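Local coordinates for putative sodium:solute symporter (Proteus mirabilis, PDB 5NV9), which couples uptake of the sialic acid N-acetylneuraminic acid to the inward flow of two sodium ions across the bacterial inner membrane, at residues R44-A49 against V178-V183; A50-F55 against Q185-S190. One frame throughout, in Å; residues are numbered along the deposited sequence.

Contact 1: residues R44-A49 against V178-V183. With NA (sodium ion), chain C.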
loop_
_atom_site.group_PDB
_atom_site.type_symbol
_atom_site.label_atom_id
_atom_site.label_comp_id
_atom_site.label_asym_id
_atom_site.label_seq_id
_atom_site.Cartn_x
_atom_site.Cartn_y
_atom_site.Cartn_z
ATOM N N ARG A 44 -7.092 21.493 4.260
ATOM C CA ARG A 44 -7.752 21.367 5.595
ATOM C C ARG A 44 -7.312 20.155 6.477
ATOM O O ARG A 44 -7.842 19.955 7.565
ATOM C CB ARG A 44 -9.278 21.306 5.459
ATOM C CG ARG A 44 -9.938 22.602 5.043
ATOM C CD ARG A 44 -11.424 22.397 4.804
ATOM N NE ARG A 44 -11.696 21.541 3.652
ATOM C CZ ARG A 44 -11.835 21.959 2.400
ATOM N NH1 ARG A 44 -11.735 23.259 2.089
ATOM N NH2 ARG A 44 -12.086 21.071 1.440
ATOM N N VAL A 45 -6.366 19.339 6.032
ATOM C CA VAL A 45 -5.993 18.165 6.788
ATOM C C VAL A 45 -4.818 18.477 7.694
ATOM O O VAL A 45 -3.810 18.987 7.267
ATOM C CB VAL A 45 -5.702 17.032 5.830
ATOM C CG1 VAL A 45 -5.305 15.766 6.571
ATOM C CG2 VAL A 45 -6.952 16.833 4.975
ATOM N N PRO A 46 -4.943 18.200 8.978
ATOM C CA PRO A 46 -3.666 18.325 9.728
ATOM C C PRO A 46 -2.693 17.214 9.487
ATOM O O PRO A 46 -3.085 16.091 9.045
ATOM C CB PRO A 46 -4.098 18.210 11.211
ATOM C CG PRO A 46 -5.418 17.535 11.172
ATOM C CD PRO A 46 -6.067 17.809 9.829
ATOM N N GLY A 47 -1.437 17.486 9.871
ATOM C CA GLY A 47 -0.343 16.578 9.683
ATOM C C GLY A 47 -0.542 15.236 10.318
ATOM O O GLY A 47 -0.347 14.217 9.675
ATOM N N TRP A 48 -0.907 15.216 11.593
ATOM C CA TRP A 48 -1.087 13.944 12.271
ATOM C C TRP A 48 -2.082 13.077 11.530
ATOM O O TRP A 48 -1.856 11.900 11.397
ATOM C CB TRP A 48 -1.487 14.122 13.722
ATOM C CG TRP A 48 -2.932 14.576 13.985
ATOM C CD1 TRP A 48 -3.369 15.850 14.187
ATOM C CD2 TRP A 48 -4.066 13.720 14.134
ATOM N NE1 TRP A 48 -4.749 15.852 14.402
ATOM C CE2 TRP A 48 -5.194 14.550 14.392
ATOM C CE3 TRP A 48 -4.241 12.321 14.077
ATOM C CZ2 TRP A 48 -6.493 14.034 14.569
ATOM C CZ3 TRP A 48 -5.549 11.811 14.260
ATOM C CH2 TRP A 48 -6.653 12.673 14.487
ATOM N N ALA A 49 -3.209 13.639 11.072
ATOM C CA ALA A 49 -4.228 12.845 10.353
ATOM C C ALA A 49 -3.734 12.277 8.982
ATOM O O ALA A 49 -3.987 11.061 8.579
ATOM C CB ALA A 49 -5.471 13.701 10.144
ATOM N N VAL A 178 -11.679 10.048 2.740
ATOM C CA VAL A 178 -10.797 8.930 2.627
ATOM C C VAL A 178 -9.752 8.998 3.756
ATOM O O VAL A 178 -9.393 7.989 4.370
ATOM C CB VAL A 178 -10.078 8.943 1.263
ATOM C CG1 VAL A 178 -8.989 7.940 1.285
ATOM C CG2 VAL A 178 -11.040 8.565 0.155
ATOM N N ILE A 179 -9.275 10.205 4.034
ATOM C CA ILE A 179 -8.261 10.370 5.063
ATOM C C ILE A 179 -8.872 10.145 6.468
ATOM O O ILE A 179 -8.339 9.409 7.304
ATOM C CB ILE A 179 -7.643 11.732 4.938
ATOM C CG1 ILE A 179 -6.646 11.718 3.772
ATOM C CG2 ILE A 179 -6.977 12.162 6.255
ATOM C CD1 ILE A 179 -6.147 13.114 3.405
ATOM N N TRP A 180 -10.018 10.728 6.718
ATOM C CA TRP A 180 -10.614 10.557 8.066
ATOM C C TRP A 180 -11.142 9.140 8.368
ATOM O O TRP A 180 -10.911 8.661 9.484
ATOM C CB TRP A 180 -11.618 11.629 8.321
ATOM C CG TRP A 180 -10.999 12.985 8.527
ATOM C CD1 TRP A 180 -11.153 14.053 7.709
ATOM C CD2 TRP A 180 -10.149 13.432 9.603
ATOM N NE1 TRP A 180 -10.458 15.119 8.179
ATOM C CE2 TRP A 180 -9.834 14.778 9.340
ATOM C CE3 TRP A 180 -9.649 12.842 10.759
ATOM C CZ2 TRP A 180 -9.035 15.534 10.171
ATOM C CZ3 TRP A 180 -8.870 13.594 11.583
ATOM C CH2 TRP A 180 -8.589 14.918 11.311
ATOM N N THR A 181 -11.733 8.445 7.392
ATOM C CA THR A 181 -11.874 6.994 7.484
ATOM C C THR A 181 -10.569 6.188 7.711
ATOM O O THR A 181 -10.567 5.220 8.500
ATOM C CB THR A 181 -12.646 6.365 6.288
ATOM O OG1 THR A 181 -11.987 6.672 5.072
ATOM C CG2 THR A 181 -14.099 6.870 6.237
ATOM N N ASP A 182 -9.499 6.555 6.982
ATOM C CA ASP A 182 -8.174 5.984 7.173
ATOM C C ASP A 182 -7.659 6.139 8.600
ATOM O O ASP A 182 -6.992 5.241 9.083
ATOM C CB ASP A 182 -7.065 6.570 6.264
ATOM C CG ASP A 182 -7.116 6.097 4.840
ATOM O OD1 ASP A 182 -7.869 5.163 4.523
ATOM O OD2 ASP A 182 -6.385 6.707 3.977
ATOM N N VAL A 183 -7.955 7.258 9.252
ATOM C CA VAL A 183 -7.475 7.531 10.611
ATOM C C VAL A 183 -8.130 6.553 11.552
ATOM O O VAL A 183 -7.472 5.962 12.433
ATOM C CB VAL A 183 -7.758 8.986 11.066
ATOM C CG1 VAL A 183 -7.474 9.219 12.553
ATOM C CG2 VAL A 183 -6.979 9.988 10.231
HETATM NA NA NA C . -7.452 5.333 2.421
#
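Ile179 and Val45 open this contact of the LeuT fold, where the cytoplasmic lead-in and first turn of helix 47-58 lie against helix 155-203. The two side chains reach tip to tip, Ile179 CG2 to Val45 CG1 at 4.0 Å, with Val263 touching both. Trp180 follows and takes the largest share of the buried surface. Its six-membered ring takes Ala49 CB over one face, a CH-pi contact 3.9 Å from the centroid, while Pro46 CD meets Trp180 CZ2 at 3.8 Å. The far edge of the same ring points at the face of Trp48 in an offset edge-to-face pair, planes at 70° and centroids 5.6 Å apart. The rotamer of Trp48 sets CG between the backbone N and the carbonyl carbon (chi1 74°), and from there the indole crosses the Trp180 side chain at about a right angle. Asp182 turns its carboxylate to the other job of this helix: both oxygens chelate a sodium ion, OD1 at 2.1 Å, in the Na3 site that Ser342, Ser345 and Ser346 complete. Val183 closes the segment by splitting its methyls, CG2 going to Ala49 O at 3.6 Å and CG1 to Trp48 CZ3 at 3.7 Å.

Contact 2: residues A50-F55 against Q185-S190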
loop_
_atom_site.group_PDB
_atom_site.type_symbol
_atom_site.label_atom_id
_atom_site.label_comp_id
_atom_site.label_asym_id
_atom_site.label_seq_id
_atom_site.Cartn_x
_atom_site.Cartn_y
_atom_site.Cartn_z
ATOM N N ALA A 50 -3.059 13.142 8.246
ATOM C CA ALA A 50 -2.422 12.708 6.970
ATOM C C ALA A 50 -1.379 11.607 7.220
ATOM O O ALA A 50 -1.266 10.677 6.445
ATOM C CB ALA A 50 -1.823 13.878 6.236
ATOM N N GLY A 51 -0.660 11.677 8.326
ATOM C CA GLY A 51 0.347 10.644 8.649
ATOM C C GLY A 51 -0.210 9.293 9.025
ATOM O O GLY A 51 0.328 8.271 8.638
ATOM N N VAL A 52 -1.307 9.279 9.791
ATOM C CA VAL A 52 -2.048 8.037 10.023
ATOM C C VAL A 52 -2.660 7.462 8.711
ATOM O O VAL A 52 -2.812 6.228 8.496
ATOM C CB VAL A 52 -3.182 8.209 11.100
ATOM C CG1 VAL A 52 -3.845 6.842 11.331
ATOM C CG2 VAL A 52 -2.566 8.708 12.442
ATOM N N SER A 53 -3.088 8.351 7.875
ATOM C CA SER A 53 -3.672 7.972 6.585
ATOM C C SER A 53 -2.624 7.329 5.650
ATOM O O SER A 53 -2.968 6.422 4.863
ATOM C CB SER A 53 -4.291 9.210 5.877
ATOM O OG SER A 53 -4.800 8.827 4.602
ATOM N N VAL A 54 -1.373 7.791 5.760
ATOM C CA VAL A 54 -0.258 7.235 4.937
ATOM C C VAL A 54 -0.024 5.802 5.415
ATOM O O VAL A 54 0.066 4.917 4.628
ATOM C CB VAL A 54 1.091 8.011 5.122
ATOM C CG1 VAL A 54 2.252 7.201 4.571
ATOM C CG2 VAL A 54 1.077 9.370 4.478
ATOM N N PHE A 55 0.062 5.596 6.739
ATOM C CA PHE A 55 0.260 4.246 7.335
ATOM C C PHE A 55 -0.872 3.302 6.918
ATOM O O PHE A 55 -0.614 2.170 6.507
ATOM C CB PHE A 55 0.417 4.342 8.870
ATOM C CG PHE A 55 0.625 3.012 9.576
ATOM C CD1 PHE A 55 1.821 2.341 9.455
ATOM C CD2 PHE A 55 -0.373 2.460 10.406
ATOM C CE1 PHE A 55 2.027 1.139 10.096
ATOM C CE2 PHE A 55 -0.167 1.256 11.048
ATOM C CZ PHE A 55 1.037 0.602 10.902
ATOM N N GLN A 185 -9.540 3.701 10.634
ATOM C CA GLN A 185 -9.186 2.335 10.233
ATOM C C GLN A 185 -7.775 2.047 10.611
ATOM O O GLN A 185 -7.505 0.946 11.016
ATOM C CB GLN A 185 -9.393 2.103 8.744
ATOM C CG GLN A 185 -10.853 2.196 8.349
ATOM C CD GLN A 185 -11.051 2.466 6.909
ATOM O OE1 GLN A 185 -10.205 3.109 6.247
ATOM N NE2 GLN A 185 -12.134 1.869 6.352
ATOM N N GLY A 186 -6.902 3.049 10.499
ATOM C CA GLY A 186 -5.506 2.934 10.895
ATOM C C GLY A 186 -5.297 2.623 12.373
ATOM O O GLY A 186 -4.436 1.799 12.776
ATOM N N LEU A 187 -6.096 3.285 13.182
ATOM C CA LEU A 187 -5.973 3.123 14.608
ATOM C C LEU A 187 -6.685 1.844 15.018
ATOM O O LEU A 187 -6.268 1.206 15.942
ATOM C CB LEU A 187 -6.487 4.347 15.345
ATOM C CG LEU A 187 -5.714 5.599 14.981
ATOM C CD1 LEU A 187 -6.395 6.815 15.552
ATOM C CD2 LEU A 187 -4.279 5.545 15.467
ATOM N N LEU A 188 -7.734 1.466 14.303
ATOM C CA LEU A 188 -8.450 0.227 14.581
ATOM C C LEU A 188 -7.611 -1.015 14.281
ATOM O O LEU A 188 -7.582 -1.919 15.054
ATOM C CB LEU A 188 -9.792 0.209 13.766
ATOM C CG LEU A 188 -10.659 -1.037 13.927
ATOM C CD1 LEU A 188 -11.053 -1.203 15.411
ATOM C CD2 LEU A 188 -11.931 -0.974 13.078
ATOM N N LEU A 189 -6.935 -1.066 13.134
ATOM C CA LEU A 189 -6.089 -2.187 12.828
ATOM C C LEU A 189 -4.889 -2.239 13.769
ATOM O O LEU A 189 -4.449 -3.322 14.118
ATOM C CB LEU A 189 -5.678 -2.209 11.343
ATOM C CG LEU A 189 -4.689 -1.154 10.878
ATOM C CD1 LEU A 189 -3.243 -1.600 11.250
ATOM C CD2 LEU A 189 -4.787 -0.860 9.418
ATOM N N SER A 190 -4.376 -1.085 14.186
ATOM C CA SER A 190 -3.224 -1.011 15.135
ATOM C C SER A 190 -3.589 -1.553 16.511
ATOM O O SER A 190 -2.919 -2.418 17.038
ATOM C CB SER A 190 -2.717 0.426 15.239
ATOM O OG SER A 190 -2.126 0.871 14.025
#
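Val52 and Phe55, one turn apart on helix 47-58, both project toward the 185-190 turns of the long helix 155-203, in a helix-helix crossing of the LeuT fold. The axes of the two short segments pass 9.2 Å apart at a crossing angle of 58°, and the CA atoms come nearest at Val52 and Gly186, 6.2 Å apart. With no side chain on Gly186, Val52 can lay CG1 over the bare backbone, 4.3 Å from Gly186 CA. Leu187 brings its branch point CG to the same methyl, 4.3 Å from Val52 CG1.

Phe55 works further along. With CG anti to the backbone N (chi1 -180°) the ring reaches across, and CE2 comes nearest the other helix. Leu189 CD1 and Ser190 OG both come to Phe55 CE2 obliquely, CD1 at 4.2 Å and OG at 3.6 Å. Phe55 also belongs to the sialic acid pocket, touches the bound sugar, and its side chain meets Asn277 and Val281 of helix 267-301. Thr58, at the end of this helix, and Leu59 and Ser60 just past it also line that pocket.

No hydrogen bond joins the two segments, and the hydroxyl facing Phe55 is satisfied within its own helix. Ser190 OG lies anti to the carbonyl carbon (chi1 -67°), beside its own backbone N, and donates back one turn to Gly186 O. That carbonyl therefore accepts twice from one residue: from Ser190 OG at 2.8 Å and from Ser190 N at 3.2 Å.

In the fold
Contacts 1 and 2 are successive meetings of the same two helices, 47-58 and 155-203, with centres about 9 Å apart. Contact 1, at the cytoplasmic start of helix 47-58, is partly buried and broad, and aromatic packing dominates it; contact 2 lies deeper, is almost wholly buried, and sets one aliphatic methyl on a glycine and one phenyl ring against a leucine and a serine. Each borders a different binding site: 178-183 supplies the acid of Na3, whereas 50-55 brings Phe55 to the sialic acid. They join directly, since Ser53 OG of contact 2 probably hydrogen-bonds OD2 of the sodium-binding Asp182 of contact 1, and Val52 CG1 packs on Val183 CA.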